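Local coordinates for predicted acetyltransferase (PDB 3MGD), which binds acetyl-CoA and, as a member of the GNAT family, probably transfers its acetyl group to an acceptor that is not identified, at residues T76-T88 / K114-S126. Residues are numbered along the deposited sequence; the frame is centred on the assembly and turned at random. Where two conformers were deposited one is given.
With ACO (acetyl coenzyme *a), chain C.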
ATOM      1  N   THR A  76       6.392  11.370  -5.111  1.00 19.18           N
ATOM      2  CA  THR A  76       6.183  12.669  -4.493  1.00 24.21           C
ATOM      3  C   THR A  76       7.542  13.283  -4.164  1.00 17.64           C
ATOM      4  O   THR A  76       8.587  12.626  -4.292  1.00 14.93           O
ATOM      5  CB  THR A  76       5.292  12.542  -3.238  1.00 27.33           C
ATOM      6  OG1 THR A  76       5.154  13.824  -2.615  1.00 28.19           O
ATOM      7  CG2 THR A  76       5.897  11.545  -2.265  1.00 22.04           C
ATOM      8  N   TYR A  77       7.549  14.544  -3.754  1.00 19.36           N
ATOM      9  CA  TYR A  77       8.827  15.218  -3.529  1.00 18.01           C
ATOM     10  C   TYR A  77       9.655  14.591  -2.413  1.00 22.29           C
ATOM     11  O   TYR A  77      10.876  14.705  -2.407  1.00 19.34           O
ATOM     12  CB  TYR A  77       8.598  16.713  -3.302  1.00 18.74           C
ATOM     13  CG  TYR A  77       8.049  17.356  -4.548  1.00 20.25           C
ATOM     14  CD1 TYR A  77       8.876  17.629  -5.635  1.00 21.21           C
ATOM     15  CD2 TYR A  77       6.694  17.635  -4.663  1.00 19.18           C
ATOM     16  CE1 TYR A  77       8.366  18.193  -6.788  1.00 21.23           C
ATOM     17  CE2 TYR A  77       6.184  18.199  -5.802  1.00 24.19           C
ATOM     18  CZ  TYR A  77       7.024  18.483  -6.857  1.00 30.92           C
ATOM     19  OH  TYR A  77       6.496  19.051  -7.987  1.00 34.83           O
ATOM     20  N   THR A  78       8.988  13.899  -1.491  1.00 21.44           N
ATOM     21  CA  THR A  78       9.676  13.272  -0.365  1.00 23.75           C
ATOM     22  C   THR A  78       9.955  11.781  -0.578  1.00 26.16           C
ATOM     23  O   THR A  78      10.467  11.103   0.308  1.00 25.47           O
ATOM     24  CB  THR A  78       8.866  13.436   0.926  1.00 30.88           C
ATOM     25  OG1 THR A  78       7.549  12.914   0.727  1.00 31.43           O
ATOM     26  CG2 THR A  78       8.770  14.904   1.302  1.00 37.34           C
ATOM     27  N   ASN A  79       9.610  11.284  -1.757  1.00 18.89           N
ATOM     28  CA  ASN A  79       9.849   9.902  -2.127  1.00 20.10           C
ATOM     29  C   ASN A  79       9.802   9.848  -3.643  1.00 20.85           C
ATOM     30  O   ASN A  79       8.789   9.458  -4.211  1.00 18.70           O
ATOM     31  CB  ASN A  79       8.734   9.035  -1.540  1.00 19.09           C
ATOM     32  CG  ASN A  79       9.022   7.562  -1.645  1.00 23.16           C
ATOM     33  OD1 ASN A  79       8.114   6.719  -1.521  1.00 23.51           O
ATOM     34  ND2 ASN A  79      10.281   7.230  -1.869  1.00 20.53           N
ATOM     35  N   LYS A  80      10.884  10.254  -4.312  1.00 18.83           N
ATOM     36  CA  LYS A  80      10.796  10.524  -5.751  1.00 20.42           C
ATOM     37  C   LYS A  80      10.420   9.326  -6.635  1.00 19.45           C
ATOM     38  O   LYS A  80       9.882   9.507  -7.725  1.00 21.13           O
ATOM     39  CB  LYS A  80      12.092  11.172  -6.269  1.00 21.84           C
ATOM     40  CG  LYS A  80      13.309  10.272  -6.197  1.00 25.73           C
ATOM     41  CD  LYS A  80      14.528  10.967  -6.826  1.00 37.35           C
ATOM     42  CE  LYS A  80      15.751  10.049  -6.806  1.00 49.88           C
ATOM     43  NZ  LYS A  80      16.843  10.519  -7.721  1.00 54.26           N
ATOM     44  N   THR A  81      10.733   8.113  -6.191  1.00 17.51           N
ATOM     45  CA  THR A  81      10.390   6.921  -6.971  1.00 17.89           C
ATOM     46  C   THR A  81       8.961   6.438  -6.681  1.00 12.05           C
ATOM     47  O   THR A  81       8.377   5.659  -7.454  1.00 15.89           O
ATOM     48  CB  THR A  81      11.349   5.737  -6.662  1.00 24.11           C
ATOM     49  OG1 THR A  81      11.123   5.298  -5.322  1.00 20.32           O
ATOM     50  CG2 THR A  81      12.800   6.150  -6.803  1.00 19.88           C
ATOM     51  N   GLY A  82       8.421   6.878  -5.554  1.00 13.91           N
ATOM     52  CA  GLY A  82       7.109   6.431  -5.111  1.00 13.13           C
ATOM     53  C   GLY A  82       7.064   5.036  -4.479  1.00 23.48           C
ATOM     54  O   GLY A  82       6.028   4.614  -3.949  1.00 18.46           O
ATOM     55  N   ARG A  83       8.181   4.323  -4.533  0.50 19.24           N
ATOM     56  CA  ARG A  83       8.219   2.955  -4.028  0.50 17.42           C
ATOM     57  C   ARG A  83       8.288   2.936  -2.509  0.50 19.12           C
ATOM     58  O   ARG A  83       8.857   3.835  -1.887  0.50 19.29           O
ATOM     59  CB  ARG A  83       9.418   2.191  -4.590  0.50 17.67           C
ATOM     60  CG  ARG A  83       9.600   2.294  -6.089  0.50 18.28           C
ATOM     61  CD  ARG A  83      10.602   1.257  -6.558  0.50 25.48           C
ATOM     62  NE  ARG A  83      11.462   1.766  -7.622  0.50 28.18           N
ATOM     63  CZ  ARG A  83      12.636   2.352  -7.414  0.50 30.25           C
ATOM     64  NH1 ARG A  83      13.094   2.514  -6.176  0.50 31.74           N
ATOM     65  NH2 ARG A  83      13.347   2.786  -8.446  0.50 29.88           N
ATOM     66  N   LYS A  84       7.706   1.891  -1.922  1.00 16.44           N
ATOM     67  CA  LYS A  84       7.790   1.667  -0.490  1.00 18.27           C
ATOM     68  C   LYS A  84       7.990   0.191  -0.224  1.00 16.96           C
ATOM     69  O   LYS A  84       7.598  -0.649  -1.032  1.00 20.69           O
ATOM     70  CB  LYS A  84       6.506   2.131   0.213  1.00 18.47           C
ATOM     71  CG  LYS A  84       6.373   3.667   0.335  1.00 22.93           C
ATOM     72  CD  LYS A  84       5.138   4.051   1.152  1.00 24.62           C
ATOM     73  CE  LYS A  84       5.096   5.544   1.461  1.00 37.67           C
ATOM     74  NZ  LYS A  84       3.871   5.895   2.232  1.00 43.37           N
ATOM     75  N   GLY A  85       8.594  -0.122   0.916  1.00 16.07           N
ATOM     76  CA  GLY A  85       8.684  -1.503   1.353  1.00 19.11           C
ATOM     77  C   GLY A  85       7.538  -1.694   2.325  1.00 19.86           C
ATOM     78  O   GLY A  85       7.319  -0.863   3.199  1.00 27.47           O
ATOM     79  N   TYR A  86       6.796  -2.779   2.162  1.00 13.20           N
ATOM     80  CA  TYR A  86       5.649  -3.062   3.015  1.00 15.95           C
ATOM     81  C   TYR A  86       5.998  -4.295   3.841  1.00 16.97           C
ATOM     82  O   TYR A  86       6.172  -5.386   3.298  1.00 19.83           O
ATOM     83  CB  TYR A  86       4.406  -3.342   2.156  1.00 16.84           C
ATOM     84  CG  TYR A  86       3.190  -3.763   2.957  1.00 20.76           C
ATOM     85  CD1 TYR A  86       2.450  -2.833   3.676  1.00 21.84           C
ATOM     86  CD2 TYR A  86       2.785  -5.093   2.993  1.00 20.94           C
ATOM     87  CE1 TYR A  86       1.334  -3.219   4.416  1.00 22.87           C
ATOM     88  CE2 TYR A  86       1.674  -5.491   3.729  1.00 20.17           C
ATOM     89  CZ  TYR A  86       0.955  -4.551   4.429  1.00 20.46           C
ATOM     90  OH  TYR A  86      -0.142  -4.951   5.158  1.00 22.52           O
ATOM     91  N   ILE A  87       6.117  -4.121   5.149  1.00 16.62           N
ATOM     92  CA  ILE A  87       6.537  -5.225   6.003  1.00 15.00           C
ATOM     93  C   ILE A  87       5.341  -6.049   6.462  1.00 17.15           C
ATOM     94  O   ILE A  87       4.282  -5.507   6.786  1.00 15.95           O
ATOM     95  CB  ILE A  87       7.399  -4.707   7.183  1.00 17.96           C
ATOM     96  CG1 ILE A  87       8.767  -4.258   6.615  1.00 20.17           C
ATOM     97  CG2 ILE A  87       7.495  -5.751   8.300  1.00 15.49           C
ATOM     98  CD1 ILE A  87       9.794  -3.870   7.651  1.00 26.55           C
ATOM     99  N   THR A  88       5.513  -7.370   6.475  1.00 17.56           N
ATOM    100  CA  THR A  88       4.382  -8.267   6.663  1.00 16.09           C
ATOM    101  C   THR A  88       4.879  -9.654   7.044  1.00 16.15           C
ATOM    102  O   THR A  88       6.087  -9.893   7.081  1.00 17.49           O
ATOM    103  CB  THR A  88       3.544  -8.318   5.341  1.00 21.37           C
ATOM    104  OG1 THR A  88       2.286  -8.958   5.575  1.00 19.94           O
ATOM    105  CG2 THR A  88       4.306  -9.034   4.211  1.00 22.71           C
ATOM    106  N   LYS A 114      17.031  -0.971   1.333  1.00 19.79           N
ATOM    107  CA  LYS A 114      18.150  -0.123   0.932  1.00 22.61           C
ATOM    108  C   LYS A 114      18.815  -0.654  -0.335  1.00 20.59           C
ATOM    109  O   LYS A 114      19.209   0.116  -1.203  1.00 19.90           O
ATOM    110  CB  LYS A 114      19.193  -0.080   2.043  1.00 29.26           C
ATOM    111  CG  LYS A 114      18.772   0.673   3.275  1.00 39.83           C
ATOM    112  CD  LYS A 114      19.953   0.767   4.230  1.00 50.44           C
ATOM    113  CE  LYS A 114      19.681   1.731   5.362  1.00 58.26           C
ATOM    114  NZ  LYS A 114      20.901   1.890   6.205  1.00 65.75           N
ATOM    115  N   GLU A 115      18.938  -1.971  -0.437  1.00 17.13           N
ATOM    116  CA  GLU A 115      19.596  -2.563  -1.608  1.00 20.29           C
ATOM    117  C   GLU A 115      18.790  -2.321  -2.893  1.00 21.93           C
ATOM    118  O   GLU A 115      19.293  -2.477  -4.006  1.00 23.73           O
ATOM    119  CB  GLU A 115      19.836  -4.059  -1.375  1.00 18.69           C
ATOM    120  CG  GLU A 115      21.029  -4.343  -0.446  1.00 24.06           C
ATOM    121  CD  GLU A 115      22.369  -3.954  -1.078  1.00 38.75           C
ATOM    122  OE1 GLU A 115      22.725  -4.543  -2.123  1.00 37.98           O
ATOM    123  OE2 GLU A 115      23.061  -3.051  -0.542  1.00 42.20           O
ATOM    124  N   ARG A 116      17.537  -1.924  -2.724  1.00 19.05           N
ATOM    125  CA  ARG A 116      16.647  -1.629  -3.847  0.50 23.12           C
ATOM    126  C   ARG A 116      16.327  -0.142  -3.930  1.00 22.70           C
ATOM    127  O   ARG A 116      15.366   0.261  -4.591  1.00 25.06           O
ATOM    128  CB  ARG A 116      15.343  -2.413  -3.714  0.50 26.33           C
ATOM    129  CG  ARG A 116      15.177  -3.547  -4.717  0.50 28.64           C
ATOM    130  CD  ARG A 116      14.336  -4.636  -4.099  0.50 31.64           C
ATOM    131  NE  ARG A 116      15.022  -5.157  -2.925  0.50 36.90           N
ATOM    132  CZ  ARG A 116      15.490  -6.395  -2.810  0.50 28.67           C
ATOM    133  NH1 ARG A 116      15.317  -7.270  -3.788  0.50 19.58           N
ATOM    134  NH2 ARG A 116      16.119  -6.754  -1.704  0.50 22.27           N
ATOM    135  N   ASN A 117      17.131   0.674  -3.256  1.00 20.25           N
ATOM    136  CA  ASN A 117      16.944   2.123  -3.261  1.00 23.08           C
ATOM    137  C   ASN A 117      15.577   2.571  -2.747  1.00 27.54           C
ATOM    138  O   ASN A 117      14.945   3.483  -3.300  1.00 23.18           O
ATOM    139  CB  ASN A 117      17.217   2.700  -4.657  1.00 22.95           C
ATOM    140  CG  ASN A 117      18.679   2.572  -5.057  1.00 33.62           C
ATOM    141  OD1 ASN A 117      19.560   2.525  -4.199  1.00 41.31           O
ATOM    142  ND2 ASN A 117      18.944   2.522  -6.362  1.00 35.01           N
ATOM    143  N   ILE A 118      15.131   1.930  -1.676  1.00 23.04           N
ATOM    144  CA  ILE A 118      13.870   2.289  -1.035  1.00 18.21           C
ATOM    145  C   ILE A 118      14.173   2.800   0.358  1.00 24.76           C
ATOM    146  O   ILE A 118      14.973   2.203   1.084  1.00 22.22           O
ATOM    147  CB  ILE A 118      12.927   1.078  -0.958  1.00 19.93           C
ATOM    148  CG1 ILE A 118      12.436   0.712  -2.361  1.00 21.65           C
ATOM    149  CG2 ILE A 118      11.763   1.352   0.002  1.00 17.66           C
ATOM    150  CD1 ILE A 118      11.534  -0.507  -2.397  1.00 25.16           C
ATOM    151  N   HIS A 119      13.551   3.912   0.732  1.00 22.96           N
ATOM    152  CA  HIS A 119      13.842   4.522   2.025  1.00 25.51           C
ATOM    153  C   HIS A 119      12.596   4.810   2.852  1.00 21.07           C
ATOM    154  O   HIS A 119      12.680   5.397   3.926  1.00 31.72           O
ATOM    155  CB  HIS A 119      14.680   5.793   1.851  1.00 25.79           C
ATOM    156  CG  HIS A 119      14.021   6.848   1.016  1.00 26.15           C
ATOM    157  ND1 HIS A 119      13.209   7.820   1.555  1.00 30.13           N
ATOM    158  CD2 HIS A 119      14.052   7.080  -0.317  1.00 33.56           C
ATOM    159  CE1 HIS A 119      12.767   8.608   0.590  1.00 32.89           C
ATOM    160  NE2 HIS A 119      13.264   8.179  -0.557  1.00 35.51           N
ATOM    161  N   LYS A 120      11.444   4.391   2.355  1.00 16.53           N
ATOM    162  CA  LYS A 120      10.206   4.515   3.116  1.00 20.76           C
ATOM    163  C   LYS A 120       9.603   3.128   3.307  1.00 21.97           C
ATOM    164  O   LYS A 120       9.379   2.414   2.332  1.00 20.92           O
ATOM    165  CB  LYS A 120       9.203   5.411   2.382  1.00 24.89           C
ATOM    166  CG  LYS A 120       9.639   6.871   2.207  1.00 31.13           C
ATOM    167  CD  LYS A 120       9.351   7.693   3.452  1.00 35.46           C
ATOM    168  CE  LYS A 120       9.822   9.150   3.289  1.00 38.47           C
ATOM    169  NZ  LYS A 120      11.314   9.242   3.215  1.00 40.26           N
ATOM    170  N   ILE A 121       9.351   2.754   4.560  1.00 17.07           N
ATOM    171  CA  ILE A 121       8.768   1.451   4.879  1.00 19.11           C
ATOM    172  C   ILE A 121       7.450   1.663   5.600  1.00 22.06           C
ATOM    173  O   ILE A 121       7.285   2.629   6.332  1.00 26.07           O
ATOM    174  CB  ILE A 121       9.687   0.637   5.794  1.00 24.40           C
ATOM    175  CG1 ILE A 121      11.135   0.750   5.324  1.00 34.93           C
ATOM    176  CG2 ILE A 121       9.244  -0.817   5.834  1.00 29.82           C
ATOM    177  CD1 ILE A 121      11.338   0.295   3.911  1.00 32.79           C
ATOM    178  N   CYS A 122       6.494   0.776   5.381  1.00 16.02           N
ATOM    179  CA  CYS A 122       5.234   0.908   6.085  1.00 13.59           C
ATOM    180  C   CYS A 122       4.755  -0.471   6.452  1.00 17.93           C
ATOM    181  O   CYS A 122       5.280  -1.460   5.954  1.00 18.54           O
ATOM    182  CB  CYS A 122       4.211   1.646   5.215  1.00 17.94           C
ATOM    183  SG  CYS A 122       3.860   0.854   3.629  1.00 24.99           S
ATOM    184  N   LEU A 123       3.781  -0.536   7.349  1.00 16.44           N
ATOM    185  CA  LEU A 123       3.219  -1.817   7.774  1.00 18.95           C
ATOM    186  C   LEU A 123       1.912  -1.569   8.497  1.00 19.61           C
ATOM    187  O   LEU A 123       1.600  -0.428   8.856  1.00 17.03           O
ATOM    188  CB  LEU A 123       4.193  -2.556   8.698  1.00 15.32           C
ATOM    189  CG  LEU A 123       4.691  -1.846   9.963  1.00 15.40           C
ATOM    190  CD1 LEU A 123       3.617  -1.737  11.041  1.00 20.84           C
ATOM    191  CD2 LEU A 123       5.907  -2.556  10.518  1.00 15.89           C
ATOM    192  N   VAL A 124       1.150  -2.638   8.707  1.00 18.22           N
ATOM    193  CA  VAL A 124      -0.021  -2.595   9.566  1.00 21.61           C
ATOM    194  C   VAL A 124       0.288  -3.346  10.861  1.00 19.12           C
ATOM    195  O   VAL A 124       0.588  -4.541  10.852  1.00 19.00           O
ATOM    196  CB  VAL A 124      -1.249  -3.232   8.887  1.00 26.28           C
ATOM    197  CG1 VAL A 124      -2.424  -3.286   9.855  1.00 27.67           C
ATOM    198  CG2 VAL A 124      -1.622  -2.462   7.596  1.00 22.72           C
ATOM    199  N   ALA A 125       0.216  -2.640  11.979  1.00 19.00           N
ATOM    200  CA  ALA A 125       0.669  -3.192  13.243  1.00 20.28           C
ATOM    201  C   ALA A 125      -0.412  -4.035  13.912  1.00 27.27           C
ATOM    202  O   ALA A 125      -1.549  -3.597  14.065  1.00 29.33           O
ATOM    203  CB  ALA A 125       1.115  -2.068  14.167  1.00 20.03           C
ATOM    204  N   SER A 126      -0.049  -5.251  14.294  1.00 21.97           N
ATOM    205  CA  SER A 126      -0.911  -6.096  15.105  1.00 22.67           C
ATOM    206  C   SER A 126      -0.744  -5.693  16.567  1.00 21.82           C
ATOM    207  O   SER A 126       0.101  -4.849  16.885  1.00 21.32           O
ATOM    208  CB  SER A 126      -0.500  -7.548  14.935  1.00 24.42           C
ATOM    209  OG  SER A 126       0.800  -7.725  15.444  1.00 24.73           O
TER
HETATM  210  N1A ACO C 200      16.731  -6.153  25.576  1.00 52.99           N
HETATM  211  C2A ACO C 200      15.559  -5.940  26.309  1.00 52.46           C
HETATM  212  N3A ACO C 200      14.307  -6.337  25.781  1.00 46.69           N
HETATM  213  C4A ACO C 200      14.251  -6.965  24.471  1.00 43.40           C
HETATM  214  C5A ACO C 200      15.451  -7.185  23.719  1.00 46.17           C
HETATM  215  C6A ACO C 200      16.677  -6.792  24.239  1.00 46.44           C
HETATM  216  N6A ACO C 200      17.888  -7.018  23.475  1.00 41.70           N
HETATM  217  N7A ACO C 200      15.101  -7.819  22.477  1.00 44.63           N
HETATM  218  C8A ACO C 200      13.724  -7.988  22.464  1.00 37.09           C
HETATM  219  N9A ACO C 200      13.180  -7.437  23.695  1.00 33.93           N
HETATM  220  C1B ACO C 200      11.784  -7.543  24.082  1.00 32.88           C
HETATM  221  C2B ACO C 200      11.191  -6.216  23.580  1.00 41.54           C
HETATM  222  O2B ACO C 200      11.674  -4.986  24.011  1.00 43.47           O
HETATM  223  C3B ACO C 200       9.707  -6.503  23.633  1.00 45.79           C
HETATM  224  O3B ACO C 200       9.017  -6.282  24.841  1.00 47.88           O
HETATM  225  P3B ACO C 200       8.270  -4.916  25.180  1.00 73.19           P
HETATM  226  O7A ACO C 200       8.111  -4.838  26.738  1.00 49.13           O
HETATM  227  O8A ACO C 200       6.877  -4.901  24.514  1.00 69.14           O
HETATM  228  O9A ACO C 200       9.075  -3.733  24.686  1.00 73.23           O
HETATM  229  C4B ACO C 200       9.687  -7.965  23.065  1.00 22.40           C
HETATM  230  O4B ACO C 200      10.885  -8.582  23.663  1.00 29.07           O
HETATM  231  C5B ACO C 200       9.402  -8.305  21.616  1.00 23.96           C
HETATM  232  O5B ACO C 200      10.480  -7.968  20.778  1.00 24.05           O
HETATM  233  P1A ACO C 200      11.139  -9.051  19.834  1.00 22.49           P
HETATM  234  O1A ACO C 200      11.801 -10.189  20.627  1.00 24.05           O
HETATM  235  O2A ACO C 200      12.115  -8.322  18.916  1.00 22.11           O
HETATM  236  O3A ACO C 200       9.941  -9.609  18.973  1.00 24.10           O
HETATM  237  P2A ACO C 200       9.497 -11.138  18.927  1.00 21.90           P
HETATM  238  O4A ACO C 200       8.928 -11.647  20.294  1.00 23.29           O
HETATM  239  O5A ACO C 200      10.596 -12.005  18.379  1.00 18.78           O
HETATM  240  O6A ACO C 200       8.365 -11.219  17.835  1.00 23.56           O
HETATM  241  CBP ACO C 200       6.111 -10.735  17.068  1.00 19.69           C
HETATM  242  CCP ACO C 200       7.343 -10.261  17.825  1.00 18.72           C
HETATM  243  CDP ACO C 200       5.132  -9.587  16.882  1.00 15.32           C
HETATM  244  CEP ACO C 200       6.570 -11.278  15.755  1.00 20.30           C
HETATM  245  CAP ACO C 200       5.418 -11.855  17.915  1.00 27.02           C
HETATM  246  OAP ACO C 200       4.956 -11.381  19.135  1.00 25.36           O
HETATM  247  C9P ACO C 200       4.393 -12.674  17.169  1.00 22.45           C
HETATM  248  O9P ACO C 200       4.704 -13.567  16.380  1.00 18.40           O
HETATM  249  N8P ACO C 200       3.005 -12.368  17.442  1.00 20.05           N
HETATM  250  C7P ACO C 200       1.936 -13.055  16.719  1.00 16.18           C
HETATM  251  C6P ACO C 200       1.937 -12.720  15.273  1.00 18.88           C
HETATM  252  C5P ACO C 200       2.023 -11.225  15.056  1.00 20.10           C
HETATM  253  O5P ACO C 200       1.325 -10.455  15.717  1.00 24.11           O
HETATM  254  N4P ACO C 200       2.971 -10.752  14.106  1.00 17.61           N
HETATM  255  C3P ACO C 200       2.968  -9.385  13.646  1.00 16.76           C
HETATM  256  C2P ACO C 200       1.931  -9.025  12.612  1.00 20.40           C
HETATM  257  S1P ACO C 200       2.080  -7.374  11.974  1.00 19.98           S
HETATM  258  C   ACO C 200       3.217  -7.286  10.740  1.00 22.52           C
HETATM  259  O   ACO C 200       3.802  -8.297  10.382  1.00 20.04           O
HETATM  260  CH3 ACO C 200       3.601  -5.966  10.196  1.00 18.17           C
HETATM  261  O   HOH W   1      13.123  10.724  -2.576  1.00 25.55           O
HETATM  262  O   HOH W   2      11.298   4.896  -0.933  1.00 25.53           O
HETATM  263  O   HOH W   3       1.619  -5.070   7.615  1.00 19.96           O
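Gly-85 O accepts the backbone N-H of Cys-122 at 2.9 Å, and CA of Ile-121 makes a C-H...O contact to the same oxygen. Gly-85 N in turn donates to Lys-120 O, and Ile-87 N donates to Cys-122 O at 2.9 Å. These bonds join strands 83-88 and 120-124 in parallel. Past Ile-87 the strands splay, and a water bridges the gap. It donates to Ile-87 O and accepts from Val-124 N at 2.7 Å. A second water bridges Arg-83 O and His-119 N at the other end.

On the face of Tyr-86 and Cys-122, the sulfur lies at the edge of the ring, with SG 3.9 Å from Tyr-86 CD1. CG of Tyr-86 stands anti to its backbone N (chi1 175°), and the ring reaches along to Val-124, where OH meets CG2. The strands belong to the beta-alpha-beta unit of the GNAT fold, with helix 101-115 as the crossover. On the helix side, Ile-87 CG1 touches Ile-121 CG2 at 3.6 Å, and Ile-118 CG2 rests against Gly-85 N. Leu-106, Leu-109 and Ala-113 pack on this layer.

The acetyl end of acetyl-CoA lies at the splayed ends, while Met-90, Thr-92, Gly-98, Gly-100, Thr-103 and Lys-135 also bind the cofactor. Its acetyl CH3 lies 3.5 Å from Ile-87 O and also near Leu-123 CB. Further on, Ser-126 OG donates to the pantetheine O5P at 2.8 Å. The outer edge of strand 120-124 pairs antiparallel with a strand of the second subunit.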